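Local coordinates for protein CysE, serine acetyltransferase (Brucella abortus, PDB 4HZD) that probably transfers the acetyl group of acetyl-CoA to L-serine, giving the O-acetylserine used in cysteine biosynthesis, and binds coenzyme A on a left-handed beta-helix, at residues 19-28 / 41-51; 176-187 / 201-212. All blocks are in the same frame, centred on the assembly; numbering follows the deposited sequence.

Contact 1: residues 19-28 / 41-51; sequences IWHSIRAEAE and LYATILNQPSL
The carbonyl oxygen of Leu46 receives both terminal nitrogens of the Arg24 guanidinium. The bond from Arg24 NH2 to Leu46 O is 2.9 Å long and lies on a lone pair of the carbonyl, close to the guanidinium plane; that from NH1 is longer and weak. A bend at chi3 (67°) turns the arginine toward the Leu46 carbonyl, while Leu46 CD2 packs over one guanidinium face. The arginine also shields Trp20, its CG lying over the centre of the indole. Against the opposite indole face rests the backbone of Ser50 and Leu51, with Leu51 N 3.5 Å above the ring, and Gln48 O meets the edge in plane, 3.4 Å from Trp20 CZ2. Deeper in, Ile45 fits as a knob into the hole formed by Trp20, Ile23, Arg24 and Ala27, its CG2 3.6 Å from Ala27 CB. Leu51 CD1 touches Ile23 CD1 at the same distance, 3.6 Å. The short axes are antiparallel at 167° and 9.7 Å apart, an alpha-hairpin in the N-terminal helical domain. Helix 109-113 packs on Ile23, Ala27 and Leu41, helix 87-101 on Ile19 and Leu51, and helix 51-63 on Trp20.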
loop_
_atom_site.group_PDB
_atom_site.type_symbol
_atom_site.label_atom_id
_atom_site.label_comp_id
_atom_site.label_asym_id
_atom_site.label_seq_id
_atom_site.Cartn_x
_atom_site.Cartn_y
_atom_site.Cartn_z
ATOM N N ILE A 19 -34.127 -4.797 1.617
ATOM C CA ILE A 19 -32.851 -5.136 0.966
ATOM C C ILE A 19 -31.702 -4.824 1.926
ATOM O O ILE A 19 -30.885 -5.691 2.189
ATOM C CB ILE A 19 -32.653 -4.478 -0.436
ATOM C CG1 ILE A 19 -33.639 -5.054 -1.480
ATOM C CG2 ILE A 19 -31.215 -4.684 -0.941
ATOM C CD1 ILE A 19 -33.804 -4.198 -2.757
ATOM N N TRP A 20 -31.669 -3.607 2.477
ATOM C CA TRP A 20 -30.619 -3.220 3.463
ATOM C C TRP A 20 -30.641 -4.053 4.715
ATOM O O TRP A 20 -29.582 -4.437 5.255
ATOM C CB TRP A 20 -30.798 -1.759 3.823
ATOM C CG TRP A 20 -29.824 -1.158 4.819
ATOM C CD1 TRP A 20 -30.133 -0.309 5.872
ATOM C CD2 TRP A 20 -28.348 -1.308 4.862
ATOM N NE1 TRP A 20 -28.993 0.092 6.538
ATOM C CE2 TRP A 20 -27.886 -0.475 5.984
ATOM C CE3 TRP A 20 -27.402 -2.019 4.110
ATOM C CZ2 TRP A 20 -26.538 -0.373 6.315
ATOM C CZ3 TRP A 20 -26.050 -1.902 4.443
ATOM C CH2 TRP A 20 -25.629 -1.116 5.540
ATOM N N HIS A 21 -31.836 -4.320 5.236
ATOM C CA HIS A 21 -31.918 -5.101 6.471
ATOM C C HIS A 21 -31.452 -6.510 6.270
ATOM O O HIS A 21 -30.746 -7.044 7.131
ATOM C CB HIS A 21 -33.321 -5.057 7.107
ATOM C CG HIS A 21 -33.744 -3.674 7.522
ATOM N ND1 HIS A 21 -34.893 -3.110 7.094
ATOM C CD2 HIS A 21 -33.103 -2.715 8.319
ATOM C CE1 HIS A 21 -34.994 -1.859 7.604
ATOM N NE2 HIS A 21 -33.899 -1.616 8.344
ATOM N N SER A 22 -31.823 -7.145 5.159
ATOM C CA SER A 22 -31.303 -8.501 4.900
ATOM C C SER A 22 -29.790 -8.486 4.748
ATOM O O SER A 22 -29.113 -9.396 5.224
ATOM C CB SER A 22 -31.894 -9.147 3.644
ATOM O OG SER A 22 -33.271 -8.931 3.620
ATOM N N ILE A 23 -29.262 -7.479 4.048
ATOM C CA ILE A 23 -27.819 -7.387 3.875
ATOM C C ILE A 23 -27.111 -7.240 5.238
ATOM O O ILE A 23 -26.126 -7.897 5.469
ATOM C CB ILE A 23 -27.406 -6.253 2.904
ATOM C CG1 ILE A 23 -27.699 -6.683 1.461
ATOM C CG2 ILE A 23 -25.908 -5.893 3.068
ATOM C CD1 ILE A 23 -27.752 -5.513 0.481
ATOM N N ARG A 24 -27.632 -6.406 6.129
ATOM C CA ARG A 24 -27.043 -6.262 7.474
ATOM C C ARG A 24 -27.040 -7.606 8.253
ATOM O O ARG A 24 -26.038 -7.974 8.870
ATOM C CB ARG A 24 -27.776 -5.179 8.270
ATOM C CG ARG A 24 -27.568 -3.752 7.741
ATOM C CD ARG A 24 -28.066 -2.735 8.803
ATOM N NE ARG A 24 -27.223 -2.761 10.002
ATOM C CZ ARG A 24 -26.037 -2.167 10.107
ATOM N NH1 ARG A 24 -25.518 -1.509 9.082
ATOM N NH2 ARG A 24 -25.362 -2.225 11.241
ATOM N N ALA A 25 -28.164 -8.324 8.214
ATOM C CA ALA A 25 -28.265 -9.627 8.881
ATOM C C ALA A 25 -27.288 -10.668 8.293
ATOM O O ALA A 25 -26.611 -11.427 9.025
ATOM C CB ALA A 25 -29.698 -10.125 8.802
ATOM N N GLU A 26 -27.244 -10.729 6.967
ATOM C CA GLU A 26 -26.350 -11.646 6.243
ATOM C C GLU A 26 -24.877 -11.339 6.557
ATOM O O GLU A 26 -24.056 -12.259 6.678
ATOM C CB GLU A 26 -26.612 -11.570 4.727
ATOM C CG GLU A 26 -27.921 -12.228 4.218
ATOM C CD GLU A 26 -28.447 -11.619 2.900
ATOM O OE1 GLU A 26 -27.723 -10.852 2.225
ATOM O OE2 GLU A 26 -29.618 -11.882 2.517
ATOM N N ALA A 27 -24.531 -10.052 6.684
ATOM C CA ALA A 27 -23.145 -9.685 6.957
ATOM C C ALA A 27 -22.759 -10.069 8.372
ATOM O O ALA A 27 -21.646 -10.530 8.617
ATOM C CB ALA A 27 -22.879 -8.197 6.696
ATOM N N GLU A 28 -23.681 -9.899 9.313
ATOM C CA GLU A 28 -23.343 -10.225 10.688
ATOM C C GLU A 28 -23.186 -11.734 10.885
ATOM O O GLU A 28 -22.297 -12.179 11.598
ATOM C CB GLU A 28 -24.397 -9.709 11.646
ATOM C CG GLU A 28 -23.905 -9.805 13.079
ATOM C CD GLU A 28 -24.899 -9.236 14.054
ATOM O OE1 GLU A 28 -25.844 -8.530 13.609
ATOM O OE2 GLU A 28 -24.728 -9.492 15.258
ATOM N N LEU A 41 -16.208 -7.163 6.487
ATOM C CA LEU A 41 -17.643 -7.073 6.573
ATOM C C LEU A 41 -18.126 -5.957 7.475
ATOM O O LEU A 41 -19.185 -5.391 7.212
ATOM C CB LEU A 41 -18.217 -8.409 6.989
ATOM C CG LEU A 41 -17.997 -9.549 5.991
ATOM C CD1 LEU A 41 -18.229 -10.879 6.684
ATOM C CD2 LEU A 41 -18.947 -9.374 4.807
ATOM N N TYR A 42 -17.373 -5.613 8.531
ATOM C CA TYR A 42 -17.766 -4.452 9.355
ATOM C C TYR A 42 -17.486 -3.135 8.668
ATOM O O TYR A 42 -18.312 -2.229 8.692
ATOM C CB TYR A 42 -17.085 -4.488 10.748
ATOM C CG TYR A 42 -17.953 -5.249 11.749
ATOM C CD1 TYR A 42 -18.138 -6.620 11.608
ATOM C CD2 TYR A 42 -18.619 -4.601 12.776
ATOM C CE1 TYR A 42 -18.939 -7.339 12.457
ATOM C CE2 TYR A 42 -19.427 -5.320 13.671
ATOM C CZ TYR A 42 -19.571 -6.683 13.498
ATOM O OH TYR A 42 -20.337 -7.462 14.302
ATOM N N ALA A 43 -16.308 -3.035 8.033
ATOM C CA ALA A 43 -15.919 -1.768 7.397
ATOM C C ALA A 43 -16.769 -1.521 6.160
ATOM O O ALA A 43 -17.027 -0.354 5.782
ATOM C CB ALA A 43 -14.456 -1.788 7.029
ATOM N N THR A 44 -17.199 -2.603 5.503
ATOM C CA THR A 44 -17.988 -2.376 4.300
ATOM C C THR A 44 -19.513 -2.363 4.482
ATOM O O THR A 44 -20.180 -1.670 3.740
ATOM C CB THR A 44 -17.486 -3.048 2.965
ATOM O OG1 THR A 44 -18.551 -3.639 2.189
ATOM C CG2 THR A 44 -16.194 -3.819 3.054
ATOM N N ILE A 45 -20.036 -3.131 5.441
ATOM C CA ILE A 45 -21.480 -3.173 5.669
ATOM C C ILE A 45 -21.834 -2.681 7.084
ATOM O O ILE A 45 -22.581 -1.725 7.236
ATOM C CB ILE A 45 -22.015 -4.624 5.568
ATOM C CG1 ILE A 45 -21.710 -5.273 4.194
ATOM C CG2 ILE A 45 -23.477 -4.704 5.991
ATOM C CD1 ILE A 45 -22.467 -4.697 3.019
ATOM N N LEU A 46 -21.341 -3.387 8.108
ATOM C CA LEU A 46 -21.950 -3.267 9.446
ATOM C C LEU A 46 -21.726 -1.898 10.117
ATOM O O LEU A 46 -22.597 -1.418 10.814
ATOM C CB LEU A 46 -21.587 -4.457 10.326
ATOM C CG LEU A 46 -22.296 -5.725 9.830
ATOM C CD1 LEU A 46 -21.649 -6.984 10.349
ATOM C CD2 LEU A 46 -23.782 -5.715 10.185
ATOM N N ASN A 47 -20.590 -1.259 9.869
ATOM C CA ASN A 47 -20.363 0.095 10.375
ATOM C C ASN A 47 -21.059 1.183 9.540
ATOM O O ASN A 47 -21.007 2.345 9.925
ATOM C CB ASN A 47 -18.855 0.469 10.445
ATOM C CG ASN A 47 -18.063 -0.369 11.434
ATOM O OD1 ASN A 47 -18.632 -1.005 12.306
ATOM N ND2 ASN A 47 -16.732 -0.360 11.297
ATOM N N GLN A 48 -21.636 0.834 8.384
ATOM C CA GLN A 48 -22.191 1.853 7.497
ATOM C C GLN A 48 -23.610 2.162 7.954
ATOM O O GLN A 48 -24.342 1.257 8.365
ATOM C CB GLN A 48 -22.188 1.363 6.034
ATOM C CG GLN A 48 -20.801 0.969 5.520
ATOM C CD GLN A 48 -19.928 2.168 5.194
ATOM O OE1 GLN A 48 -20.394 3.304 5.199
ATOM N NE2 GLN A 48 -18.660 1.921 4.886
ATOM N N PRO A 49 -24.006 3.433 7.911
ATOM C CA PRO A 49 -25.398 3.681 8.326
ATOM C C PRO A 49 -26.415 3.533 7.183
ATOM O O PRO A 49 -27.609 3.763 7.413
ATOM C CB PRO A 49 -25.376 5.141 8.792
ATOM C CG PRO A 49 -24.296 5.768 7.975
ATOM C CD PRO A 49 -23.250 4.685 7.711
ATOM N N SER A 50 -25.963 3.165 5.975
ATOM C CA SER A 50 -26.903 3.025 4.853
ATOM C C SER A 50 -26.357 2.103 3.765
ATOM O O SER A 50 -25.139 1.909 3.641
ATOM C CB SER A 50 -27.257 4.409 4.256
ATOM O OG SER A 50 -26.145 5.010 3.586
ATOM N N LEU A 51 -27.264 1.523 2.984
ATOM C CA LEU A 51 -26.863 0.710 1.852
ATOM C C LEU A 51 -26.065 1.543 0.861
ATOM O O LEU A 51 -25.058 1.075 0.348
ATOM C CB LEU A 51 -28.102 0.060 1.212
ATOM C CG LEU A 51 -27.898 -0.791 -0.049
ATOM C CD1 LEU A 51 -26.947 -1.975 0.194
ATOM C CD2 LEU A 51 -29.258 -1.317 -0.461
#

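Contact 2: residues 176-187 / 201-212; sequences ETAVVEDNVSIL and DRHPKIRQGVLI
Thr177 OG1 accepts a straight hydrogen bond from the backbone N of Arg202 (3.0 Å, 168°), and Thr177 N in turn donates to His203 ND1, also at 3.0 Å. These bonds join neighbouring coils of the left-handed parallel beta-helix, the hexapeptide-repeat fold of this acetyltransferase family. With chi1 at 69°, Thr177 OG1 sits between its own backbone N and carbonyl carbon, facing the next coil. Beside it, Arg202 NH2 reaches Glu176 OE1 in a 2.8 Å salt bridge; the oxygen lies in the guanidinium plane, but the carboxylate stands nearly perpendicular to it. His203 CE1 lies over one face of that guanidinium.

Lys205 folds back along Val179, its CD against CG2, until NZ donates to Thr177 O. Asp201 OD1 adds a salt bridge that probably offsets the charge, and with His203 O and Asn221 of the following coil, four oxygens share three N-H groups.

From here the two coils run in parallel register, Val179 beside Lys205 and Ser185 beside Leu211. Ile206 N to Val179 O is nearly linear at 178°. Val180 and Ile206 from one sheet, and Ile186 and Ile212 from the next, turn into the coil interior, where Leu192 of strand 191-193 meets Val180, Ile206 and Ile212. At the corner between the strands, a type II turn from Arg207 to Val210 places Gly209 at positive phi, its N bonded to Asp182 O. Ser185 OG is held by Arg101, and Leu187 borders coenzyme A. Outside this corner, Glu181 OE2 forms a salt bridge with Arg207 NH1 at 2.7 Å, the two planar groups nearly parallel.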
loop_
_atom_site.group_PDB
_atom_site.type_symbol
_atom_site.label_atom_id
_atom_site.label_comp_id
_atom_site.label_asym_id
_atom_site.label_seq_id
_atom_site.Cartn_x
_atom_site.Cartn_y
_atom_site.Cartn_z
ATOM N N GLU A 176 -19.743 5.155 -26.829
ATOM C CA GLU A 176 -20.156 6.487 -26.447
ATOM C C GLU A 176 -21.627 6.831 -26.678
ATOM O O GLU A 176 -22.229 7.517 -25.841
ATOM C CB GLU A 176 -19.246 7.481 -27.193
ATOM C CG GLU A 176 -19.651 8.925 -27.040
ATOM C CD GLU A 176 -18.822 9.839 -27.921
ATOM O OE1 GLU A 176 -18.225 9.338 -28.894
ATOM O OE2 GLU A 176 -18.773 11.044 -27.614
ATOM N N THR A 177 -22.209 6.368 -27.797
ATOM C CA THR A 177 -23.589 6.712 -28.117
ATOM C C THR A 177 -24.576 5.565 -27.910
ATOM O O THR A 177 -25.722 5.609 -28.410
ATOM C CB THR A 177 -23.727 7.245 -29.553
ATOM O OG1 THR A 177 -23.491 6.171 -30.478
ATOM C CG2 THR A 177 -22.722 8.407 -29.777
ATOM N N ALA A 178 -24.132 4.522 -27.211
ATOM C CA ALA A 178 -25.066 3.432 -26.806
ATOM C C ALA A 178 -26.091 3.886 -25.782
ATOM O O ALA A 178 -25.805 4.743 -24.897
ATOM C CB ALA A 178 -24.313 2.229 -26.262
ATOM N N VAL A 179 -27.278 3.287 -25.907
ATOM C CA VAL A 179 -28.372 3.458 -24.961
ATOM C C VAL A 179 -28.878 2.067 -24.557
ATOM O O VAL A 179 -29.185 1.233 -25.407
ATOM C CB VAL A 179 -29.542 4.295 -25.502
ATOM C CG1 VAL A 179 -30.594 4.444 -24.419
ATOM C CG2 VAL A 179 -29.070 5.674 -25.962
ATOM N N VAL A 180 -28.898 1.816 -23.253
ATOM C CA VAL A 180 -29.523 0.629 -22.718
ATOM C C VAL A 180 -30.686 1.070 -21.828
ATOM O O VAL A 180 -30.491 1.828 -20.879
ATOM C CB VAL A 180 -28.516 -0.219 -21.889
ATOM C CG1 VAL A 180 -29.168 -1.501 -21.397
ATOM C CG2 VAL A 180 -27.282 -0.529 -22.699
ATOM N N GLU A 181 -31.884 0.571 -22.112
ATOM C CA GLU A 181 -33.062 0.905 -21.295
ATOM C C GLU A 181 -33.207 -0.014 -20.064
ATOM O O GLU A 181 -32.354 -0.855 -19.837
ATOM C CB GLU A 181 -34.318 0.928 -22.177
ATOM C CG GLU A 181 -34.263 2.054 -23.196
ATOM C CD GLU A 181 -35.456 2.102 -24.152
ATOM O OE1 GLU A 181 -36.524 1.506 -23.882
ATOM O OE2 GLU A 181 -35.304 2.743 -25.197
ATOM N N ASP A 182 -34.269 0.152 -19.275
ATOM C CA ASP A 182 -34.469 -0.672 -18.069
ATOM C C ASP A 182 -34.659 -2.140 -18.274
ATOM O O ASP A 182 -35.040 -2.591 -19.355
ATOM C CB ASP A 182 -35.641 -0.163 -17.224
ATOM C CG ASP A 182 -35.565 1.297 -16.967
ATOM O OD1 ASP A 182 -34.455 1.869 -17.068
ATOM O OD2 ASP A 182 -36.616 1.887 -16.668
ATOM N N ASN A 183 -34.437 -2.883 -17.183
ATOM C CA ASN A 183 -34.596 -4.330 -17.111
ATOM C C ASN A 183 -33.882 -5.143 -18.210
ATOM O O ASN A 183 -34.438 -6.095 -18.772
ATOM C CB ASN A 183 -36.085 -4.693 -17.020
ATOM C CG ASN A 183 -36.804 -3.884 -15.956
ATOM O OD1 ASN A 183 -37.823 -3.274 -16.234
ATOM N ND2 ASN A 183 -36.221 -3.806 -14.752
ATOM N N VAL A 184 -32.652 -4.764 -18.507
ATOM C CA VAL A 184 -31.834 -5.532 -19.452
ATOM C C VAL A 184 -30.871 -6.462 -18.700
ATOM O O VAL A 184 -30.411 -6.124 -17.599
ATOM C CB VAL A 184 -31.100 -4.559 -20.396
ATOM C CG1 VAL A 184 -30.141 -5.275 -21.336
ATOM C CG2 VAL A 184 -32.144 -3.806 -21.211
ATOM N N SER A 185 -30.607 -7.634 -19.265
ATOM C CA SER A 185 -29.536 -8.505 -18.776
ATOM C C SER A 185 -28.475 -8.652 -19.845
ATOM O O SER A 185 -28.783 -8.955 -21.019
ATOM C CB SER A 185 -30.056 -9.882 -18.365
ATOM O OG SER A 185 -30.994 -9.740 -17.311
ATOM N N ILE A 186 -27.215 -8.414 -19.461
ATOM C CA ILE A 186 -26.087 -8.487 -20.394
ATOM C C ILE A 186 -24.997 -9.423 -19.838
ATOM O O ILE A 186 -24.583 -9.305 -18.680
ATOM C CB ILE A 186 -25.484 -7.088 -20.704
ATOM C CG1 ILE A 186 -26.561 -6.069 -21.141
ATOM C CG2 ILE A 186 -24.361 -7.177 -21.752
ATOM C CD1 ILE A 186 -26.012 -4.692 -21.454
ATOM N N LEU A 187 -24.522 -10.349 -20.660
ATOM C CA LEU A 187 -23.471 -11.252 -20.200
ATOM C C LEU A 187 -22.049 -10.759 -20.519
ATOM O O LEU A 187 -21.894 -9.691 -21.066
ATOM C CB LEU A 187 -23.775 -12.700 -20.649
ATOM C CG LEU A 187 -24.577 -13.234 -19.428
ATOM C CD1 LEU A 187 -26.085 -13.215 -19.613
ATOM C CD2 LEU A 187 -24.045 -14.557 -18.907
ATOM N N ASP A 201 -24.064 9.409 -34.168
ATOM C CA ASP A 201 -24.794 8.377 -33.472
ATOM C C ASP A 201 -24.485 7.040 -34.155
ATOM O O ASP A 201 -24.772 6.858 -35.339
ATOM C CB ASP A 201 -26.283 8.715 -33.469
ATOM C CG ASP A 201 -27.074 7.878 -32.468
ATOM O OD1 ASP A 201 -26.502 6.943 -31.849
ATOM O OD2 ASP A 201 -28.281 8.161 -32.306
ATOM N N ARG A 202 -23.875 6.105 -33.420
ATOM C CA ARG A 202 -23.224 4.966 -34.058
ATOM C C ARG A 202 -23.178 3.671 -33.242
ATOM O O ARG A 202 -22.471 2.740 -33.630
ATOM C CB ARG A 202 -21.787 5.356 -34.482
ATOM C CG ARG A 202 -20.806 5.652 -33.332
ATOM C CD ARG A 202 -19.507 6.341 -33.816
ATOM N NE ARG A 202 -18.497 6.533 -32.750
ATOM C CZ ARG A 202 -18.520 7.486 -31.804
ATOM N NH1 ARG A 202 -19.504 8.385 -31.727
ATOM N NH2 ARG A 202 -17.539 7.540 -30.902
ATOM N N HIS A 203 -23.874 3.612 -32.106
ATOM C CA HIS A 203 -23.801 2.411 -31.249
ATOM C C HIS A 203 -25.222 2.047 -30.975
ATOM O O HIS A 203 -26.126 2.865 -31.254
ATOM C CB HIS A 203 -23.008 2.691 -29.947
ATOM C CG HIS A 203 -21.583 3.191 -30.188
ATOM N ND1 HIS A 203 -21.177 4.428 -29.845
ATOM C CD2 HIS A 203 -20.470 2.564 -30.753
ATOM C CE1 HIS A 203 -19.879 4.601 -30.192
ATOM N NE2 HIS A 203 -19.449 3.478 -30.756
ATOM N N PRO A 204 -25.451 0.844 -30.431
ATOM C CA PRO A 204 -26.791 0.289 -30.290
ATOM C C PRO A 204 -27.731 0.901 -29.262
ATOM O O PRO A 204 -27.331 1.499 -28.228
ATOM C CB PRO A 204 -26.535 -1.184 -29.926
ATOM C CG PRO A 204 -25.209 -1.479 -30.512
ATOM C CD PRO A 204 -24.430 -0.211 -30.228
ATOM N N LYS A 205 -28.999 0.739 -29.589
ATOM C CA LYS A 205 -30.093 1.138 -28.737
ATOM C C LYS A 205 -30.777 -0.140 -28.264
ATOM O O LYS A 205 -31.419 -0.855 -29.048
ATOM C CB LYS A 205 -31.050 2.057 -29.512
ATOM C CG LYS A 205 -30.354 3.198 -30.262
ATOM C CD LYS A 205 -29.738 4.233 -29.312
ATOM C CE LYS A 205 -28.903 5.320 -30.021
ATOM N NZ LYS A 205 -27.685 4.850 -30.749
ATOM N N ILE A 206 -30.596 -0.453 -26.989
ATOM C CA ILE A 206 -31.163 -1.674 -26.399
ATOM C C ILE A 206 -32.444 -1.336 -25.621
ATOM O O ILE A 206 -32.392 -0.617 -24.615
ATOM C CB ILE A 206 -30.117 -2.371 -25.491
ATOM C CG1 ILE A 206 -28.762 -2.478 -26.228
ATOM C CG2 ILE A 206 -30.608 -3.718 -24.977
ATOM C CD1 ILE A 206 -28.784 -3.325 -27.502
ATOM N N ARG A 207 -33.581 -1.887 -26.084
ATOM C CA ARG A 207 -34.896 -1.660 -25.461
ATOM C C ARG A 207 -35.079 -2.530 -24.213
ATOM O O ARG A 207 -34.270 -3.411 -23.942
ATOM C CB ARG A 207 -36.020 -1.942 -26.461
ATOM C CG ARG A 207 -35.961 -1.078 -27.720
ATOM C CD ARG A 207 -36.531 0.300 -27.471
ATOM N NE ARG A 207 -36.265 1.224 -28.584
ATOM C CZ ARG A 207 -35.232 2.084 -28.650
ATOM N NH1 ARG A 207 -34.328 2.145 -27.674
ATOM N NH2 ARG A 207 -35.085 2.891 -29.703
ATOM N N GLN A 208 -36.157 -2.263 -23.482
ATOM C CA GLN A 208 -36.462 -2.828 -22.186
ATOM C C GLN A 208 -36.613 -4.351 -22.242
ATOM O O GLN A 208 -37.104 -4.882 -23.220
ATOM C CB GLN A 208 -37.770 -2.173 -21.716
ATOM C CG GLN A 208 -37.865 -1.893 -20.236
ATOM C CD GLN A 208 -39.065 -1.036 -19.854
ATOM O OE1 GLN A 208 -40.042 -1.542 -19.285
ATOM N NE2 GLN A 208 -38.993 0.272 -20.150
ATOM N N GLY A 209 -36.183 -5.062 -21.202
ATOM C CA GLY A 209 -36.430 -6.499 -21.109
ATOM C C GLY A 209 -35.547 -7.416 -21.934
ATOM O O GLY A 209 -35.711 -8.631 -21.891
ATOM N N VAL A 210 -34.605 -6.841 -22.672
ATOM C CA VAL A 210 -33.673 -7.615 -23.515
ATOM C C VAL A 210 -32.665 -8.456 -22.698
ATOM O O VAL A 210 -32.171 -8.029 -21.644
ATOM C CB VAL A 210 -32.952 -6.679 -24.540
ATOM C CG1 VAL A 210 -31.793 -7.363 -25.268
ATOM C CG2 VAL A 210 -33.954 -6.156 -25.569
ATOM N N LEU A 211 -32.403 -9.663 -23.187
ATOM C CA LEU A 211 -31.273 -10.466 -22.766
ATOM C C LEU A 211 -30.223 -10.591 -23.889
ATOM O O LEU A 211 -30.526 -10.971 -25.036
ATOM C CB LEU A 211 -31.753 -11.837 -22.277
ATOM C CG LEU A 211 -30.769 -13.005 -22.141
ATOM C CD1 LEU A 211 -29.772 -12.742 -21.021
ATOM C CD2 LEU A 211 -31.540 -14.306 -21.890
ATOM N N ILE A 212 -28.970 -10.269 -23.547
ATOM C CA ILE A 212 -27.867 -10.401 -24.470
ATOM C C ILE A 212 -26.881 -11.448 -23.985
ATOM O O ILE A 212 -26.231 -11.281 -22.919
ATOM C CB ILE A 212 -27.172 -9.052 -24.727
ATOM C CG1 ILE A 212 -28.220 -7.935 -24.948
ATOM C CG2 ILE A 212 -26.122 -9.170 -25.845
ATOM C CD1 ILE A 212 -27.638 -6.546 -25.209
#

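Contact 1 belongs to the N-terminal helical domain and contact 2 to the beta-helix; they lie on opposite sides of the chain's centre, with centres 31 Å and nearest atoms about 12 Å apart. The first packs side chains of one helix on side chains and backbone of residues 41-51, whereas the second stacks parallel coils largely through backbone bonds. Only contact 2 includes a residue of the coenzyme A pocket: Leu187, whose side chain lies about 4 Å from the ligand. Both also border other subunits of the six-chain assembly. Residues 41-51 meet Gln75 of a second subunit and Pro35 of a third, while Glu176 and Arg202 pack on Ala104 and Pro103 of a fourth.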